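Local coordinates for extracellular solute-binding protein family 1 (Arthrobacter chlorophenolicus, PDB 4R2F) that probably serves as the sugar-binding component of a bacterial transporter, holding a laminaribiose between its lobes in this crystal, at residues G38-P50 against A87-G99. Residues are numbered along the deposited sequence; the frame is centred on the assembly and turned at random.
With BGC (beta-D-glucopyranose), chain B.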
loop_
_atom_site.group_PDB
_atom_site.type_symbol
_atom_site.label_atom_id
_atom_site.label_comp_id
_atom_site.label_asym_id
_atom_site.label_seq_id
_atom_site.Cartn_x
_atom_site.Cartn_y
_atom_site.Cartn_z
ATOM N N GLY A 38 16.660 -24.775 13.322
ATOM C CA GLY A 38 16.516 -25.543 12.054
ATOM C C GLY A 38 15.742 -24.776 10.991
ATOM O O GLY A 38 16.300 -24.384 9.973
ATOM N N ALA A 39 14.460 -24.527 11.239
ATOM C CA ALA A 39 13.558 -24.035 10.195
ATOM C C ALA A 39 13.684 -22.526 9.970
ATOM O O ALA A 39 13.868 -21.763 10.914
ATOM C CB ALA A 39 12.119 -24.389 10.532
ATOM N N ILE A 40 13.580 -22.095 8.718
ATOM C CA ILE A 40 13.552 -20.660 8.420
ATOM C C ILE A 40 12.123 -20.189 8.631
ATOM O O ILE A 40 11.225 -20.637 7.942
ATOM C CB ILE A 40 14.040 -20.341 6.975
ATOM C CG1 ILE A 40 15.565 -20.499 6.889
ATOM C CG2 ILE A 40 13.629 -18.945 6.515
ATOM C CD1 ILE A 40 16.350 -19.735 7.933
ATOM N N LYS A 41 11.926 -19.294 9.599
ATOM C CA LYS A 41 10.612 -18.689 9.807
ATOM C C LYS A 41 10.343 -17.550 8.841
ATOM O O LYS A 41 11.065 -16.557 8.836
ATOM C CB LYS A 41 10.479 -18.171 11.237
ATOM C CG LYS A 41 10.461 -19.291 12.264
ATOM C CD LYS A 41 10.565 -18.725 13.663
ATOM C CE LYS A 41 10.592 -19.854 14.672
ATOM N NZ LYS A 41 10.765 -19.287 16.028
ATOM N N PHE A 42 9.272 -17.696 8.068
ATOM C CA PHE A 42 8.802 -16.674 7.152
ATOM C C PHE A 42 7.480 -16.135 7.662
ATOM O O PHE A 42 6.516 -16.880 7.830
ATOM C CB PHE A 42 8.628 -17.274 5.779
ATOM C CG PHE A 42 8.104 -16.316 4.741
ATOM C CD1 PHE A 42 8.729 -15.102 4.506
ATOM C CD2 PHE A 42 7.025 -16.667 3.956
ATOM C CE1 PHE A 42 8.246 -14.249 3.544
ATOM C CE2 PHE A 42 6.548 -15.829 2.971
ATOM C CZ PHE A 42 7.144 -14.612 2.773
ATOM N N TRP A 43 7.440 -14.832 7.922
ATOM C CA TRP A 43 6.207 -14.154 8.281
ATOM C C TRP A 43 5.705 -13.355 7.090
ATOM O O TRP A 43 6.466 -12.616 6.457
ATOM C CB TRP A 43 6.448 -13.201 9.453
ATOM C CG TRP A 43 6.669 -13.865 10.795
ATOM C CD1 TRP A 43 6.865 -15.197 11.051
ATOM C CD2 TRP A 43 6.731 -13.202 12.059
ATOM N NE1 TRP A 43 7.045 -15.397 12.407
ATOM C CE2 TRP A 43 6.962 -14.193 13.046
ATOM C CE3 TRP A 43 6.603 -11.864 12.458
ATOM C CZ2 TRP A 43 7.085 -13.888 14.410
ATOM C CZ3 TRP A 43 6.709 -11.560 13.820
ATOM C CH2 TRP A 43 6.954 -12.577 14.778
ATOM N N ASP A 44 4.400 -13.443 6.859
ATOM C CA ASP A 44 3.740 -12.858 5.696
ATOM C C ASP A 44 2.445 -12.162 6.137
ATOM O O ASP A 44 1.873 -12.513 7.168
ATOM C CB ASP A 44 3.400 -13.975 4.703
ATOM C CG ASP A 44 3.132 -13.459 3.266
ATOM O OD1 ASP A 44 3.625 -12.364 2.906
ATOM O OD2 ASP A 44 2.480 -14.185 2.483
ATOM N N MET A 45 1.974 -11.196 5.355
ATOM C CA MET A 45 0.802 -10.416 5.727
ATOM C C MET A 45 -0.414 -10.986 4.966
ATOM O O MET A 45 -0.256 -11.751 4.003
ATOM C CB MET A 45 1.007 -8.936 5.361
ATOM C CG MET A 45 2.275 -8.269 5.913
ATOM S SD MET A 45 2.632 -8.529 7.658
ATOM C CE MET A 45 1.328 -7.562 8.356
ATOM N N PRO A 46 -1.623 -10.560 5.338
ATOM C CA PRO A 46 -2.770 -10.896 4.525
ATOM C C PRO A 46 -2.832 -9.878 3.404
ATOM O O PRO A 46 -3.467 -8.828 3.531
ATOM C CB PRO A 46 -3.960 -10.776 5.509
ATOM C CG PRO A 46 -3.342 -10.575 6.864
ATOM C CD PRO A 46 -2.048 -9.877 6.566
ATOM N N TRP A 47 -2.088 -10.153 2.346
ATOM C CA TRP A 47 -1.981 -9.270 1.197
ATOM C C TRP A 47 -3.235 -9.095 0.342
ATOM O O TRP A 47 -3.469 -8.036 -0.212
ATOM C CB TRP A 47 -0.747 -9.605 0.368
ATOM C CG TRP A 47 0.508 -9.205 1.072
ATOM C CD1 TRP A 47 1.404 -10.025 1.680
ATOM C CD2 TRP A 47 0.985 -7.875 1.274
ATOM N NE1 TRP A 47 2.411 -9.291 2.237
ATOM C CE2 TRP A 47 2.179 -7.967 1.995
ATOM C CE3 TRP A 47 0.520 -6.617 0.902
ATOM C CZ2 TRP A 47 2.913 -6.851 2.355
ATOM C CZ3 TRP A 47 1.250 -5.513 1.258
ATOM C CH2 TRP A 47 2.432 -5.635 1.977
ATOM N N ALA A 48 -4.000 -10.159 0.170
ATOM C CA ALA A 48 -5.200 -10.072 -0.638
ATOM C C ALA A 48 -6.354 -10.849 -0.006
ATOM O O ALA A 48 -6.767 -10.548 1.095
ATOM C CB ALA A 48 -4.908 -10.517 -2.062
ATOM N N THR A 49 -6.878 -11.831 -0.719
ATOM C CA THR A 49 -7.861 -12.753 -0.186
ATOM C C THR A 49 -7.205 -13.845 0.641
ATOM O O THR A 49 -6.010 -14.079 0.548
ATOM C CB THR A 49 -8.684 -13.422 -1.295
ATOM O OG1 THR A 49 -7.839 -14.288 -2.053
ATOM C CG2 THR A 49 -9.297 -12.387 -2.197
ATOM N N PRO A 50 -8.095 -14.568 1.450
ATOM C CA PRO A 50 -7.456 -15.674 2.174
ATOM C C PRO A 50 -6.790 -16.655 1.217
ATOM O O PRO A 50 -5.805 -17.268 1.590
ATOM C CB PRO A 50 -8.618 -16.347 2.891
ATOM C CG PRO A 50 -9.507 -15.235 3.236
ATOM C CD PRO A 50 -9.561 -14.513 1.937
ATOM N N ALA A 87 8.387 -8.338 18.622
ATOM C CA ALA A 87 9.065 -9.617 18.340
ATOM C C ALA A 87 10.589 -9.465 18.163
ATOM O O ALA A 87 11.369 -10.231 18.706
ATOM C CB ALA A 87 8.476 -10.284 17.106
ATOM N N ILE A 88 11.011 -8.493 17.374
ATOM C CA ILE A 88 12.439 -8.297 17.143
ATOM C C ILE A 88 13.145 -7.958 18.469
ATOM O O ILE A 88 14.228 -8.471 18.739
ATOM C CB ILE A 88 12.693 -7.184 16.079
ATOM C CG1 ILE A 88 12.641 -7.738 14.645
ATOM C CG2 ILE A 88 14.051 -6.531 16.246
ATOM C CD1 ILE A 88 11.459 -8.619 14.313
ATOM N N ALA A 89 12.536 -7.096 19.292
ATOM C CA ALA A 89 13.194 -6.654 20.536
ATOM C C ALA A 89 13.292 -7.778 21.573
ATOM O O ALA A 89 14.220 -7.801 22.390
ATOM C CB ALA A 89 12.498 -5.446 21.118
ATOM N N SER A 90 12.371 -8.738 21.503
ATOM C CA SER A 90 12.335 -9.858 22.427
ATOM C C SER A 90 12.939 -11.115 21.798
ATOM O O SER A 90 12.847 -12.198 22.374
ATOM C CB SER A 90 10.897 -10.111 22.866
ATOM O OG SER A 90 10.148 -10.601 21.779
ATOM N N LYS A 91 13.562 -10.973 20.619
ATOM C CA LYS A 91 14.233 -12.099 19.934
ATOM C C LYS A 91 13.263 -13.260 19.622
ATOM O O LYS A 91 13.636 -14.417 19.684
ATOM C CB LYS A 91 15.420 -12.586 20.798
ATOM C CG LYS A 91 16.676 -13.012 20.049
ATOM C CD LYS A 91 17.355 -11.847 19.323
ATOM C CE LYS A 91 17.818 -10.717 20.244
ATOM N NZ LYS A 91 19.192 -10.908 20.803
ATOM N N THR A 92 12.022 -12.948 19.268
ATOM C CA THR A 92 11.042 -13.984 18.877
ATOM C C THR A 92 10.506 -13.757 17.455
ATOM O O THR A 92 9.445 -14.261 17.085
ATOM C CB THR A 92 9.854 -13.993 19.851
ATOM O OG1 THR A 92 9.376 -12.655 20.009
ATOM C CG2 THR A 92 10.281 -14.565 21.227
ATOM N N GLY A 93 11.277 -13.034 16.650
ATOM C CA GLY A 93 10.870 -12.667 15.298
ATOM C C GLY A 93 11.320 -13.683 14.257
ATOM O O GLY A 93 12.004 -14.675 14.579
ATOM N N PRO A 94 10.954 -13.435 12.989
ATOM C CA PRO A 94 11.241 -14.371 11.917
ATOM C C PRO A 94 12.645 -14.215 11.347
ATOM O O PRO A 94 13.355 -13.231 11.654
ATOM C CB PRO A 94 10.209 -13.979 10.872
ATOM C CG PRO A 94 10.170 -12.490 10.998
ATOM C CD PRO A 94 10.278 -12.230 12.480
ATOM N N ALA A 95 13.024 -15.161 10.489
ATOM C CA ALA A 95 14.247 -15.051 9.691
ATOM C C ALA A 95 14.044 -14.152 8.458
ATOM O O ALA A 95 14.954 -13.415 8.039
ATOM C CB ALA A 95 14.699 -16.440 9.246
ATOM N N VAL A 96 12.852 -14.250 7.880
ATOM C CA VAL A 96 12.466 -13.549 6.671
ATOM C C VAL A 96 11.024 -13.093 6.791
ATOM O O VAL A 96 10.186 -13.791 7.374
ATOM C CB VAL A 96 12.512 -14.491 5.444
ATOM C CG1 VAL A 96 12.227 -13.729 4.156
ATOM C CG2 VAL A 96 13.847 -15.211 5.361
ATOM N N SER A 97 10.715 -11.947 6.198
ATOM C CA SER A 97 9.346 -11.478 6.167
ATOM C C SER A 97 9.027 -10.513 5.048
ATOM O O SER A 97 9.914 -9.855 4.459
ATOM C CB SER A 97 8.970 -10.811 7.517
ATOM O OG SER A 97 9.303 -9.434 7.566
ATOM N N THR A 98 7.735 -10.431 4.759
ATOM C CA THR A 98 7.160 -9.253 4.139
ATOM C C THR A 98 6.645 -8.369 5.278
ATOM O O THR A 98 6.914 -8.618 6.451
ATOM C CB THR A 98 6.018 -9.607 3.179
ATOM O OG1 THR A 98 4.930 -10.235 3.895
ATOM C CG2 THR A 98 6.517 -10.529 2.130
ATOM N N GLY A 99 5.952 -7.307 4.946
ATOM C CA GLY A 99 5.434 -6.418 5.989
ATOM C C GLY A 99 5.298 -5.031 5.439
ATOM O O GLY A 99 5.022 -4.850 4.253
HETATM C C2 BGC B . -2.947 -3.390 1.317
HETATM C C3 BGC B . -2.149 -2.896 2.534
HETATM C C4 BGC B . -3.128 -2.461 3.633
HETATM C C5 BGC B . -4.144 -3.595 3.929
HETATM C C6 BGC B . -5.112 -3.263 5.072
HETATM C C1 BGC B . -3.975 -4.450 1.754
HETATM O O1 BGC B . -4.787 -4.857 0.654
HETATM O O2 BGC B . -2.040 -3.912 0.331
HETATM O O3 BGC B . -1.243 -1.851 2.089
HETATM O O4 BGC B . -2.486 -2.118 4.867
HETATM O O5 BGC B . -4.842 -3.856 2.742
HETATM O O6 BGC B . -5.774 -2.026 4.801
HETATM O O HOH W 1 11.783 -16.351 16.616
#
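Lys41 O is gripped by two backbone donors across the contact, Val96 N at 3.1 Å and Ala95 N at 2.9 Å, the latter on a lone pair in the carbonyl plane. This opens a parallel pairing of strands 40-44 and 96-97 in the mixed sheet of a solute-binding protein, continued by Trp43 N to Val96 O and Thr98 N to Trp43 O. On the sheet face carrying Trp43 and Ser97, the indole lies across Pro94: Pro94 CB sits 3.5 Å from the centroid of the Trp43 five-membered ring, 10° off its normal, a CH-pi contact suited to proline's compact, rigid ring. With Trp43 CG anti to the carbonyl carbon (chi1 -72°), Trp43 CH2 comes within 3.6 Å of Ala87 CB, where a small methyl fits. Cutting Trp43 back to an alanine would probably strip Pro94 of its aromatic cover and open a gap beside helix 80-89. On the other face, Phe42 CD1 packs 3.8 Å from Val96 CG1, both apolar and buried. Toward the sugar pocket, to which Trp47 belongs, Asp44 OD2 is hydrogen-bonded to the Tyr72 and Tyr52 hydroxyls, while Thr98 OG1, at the indole edge of Trp47, donates to the anti lone pair of Asp44 OD1 at 2.7 Å.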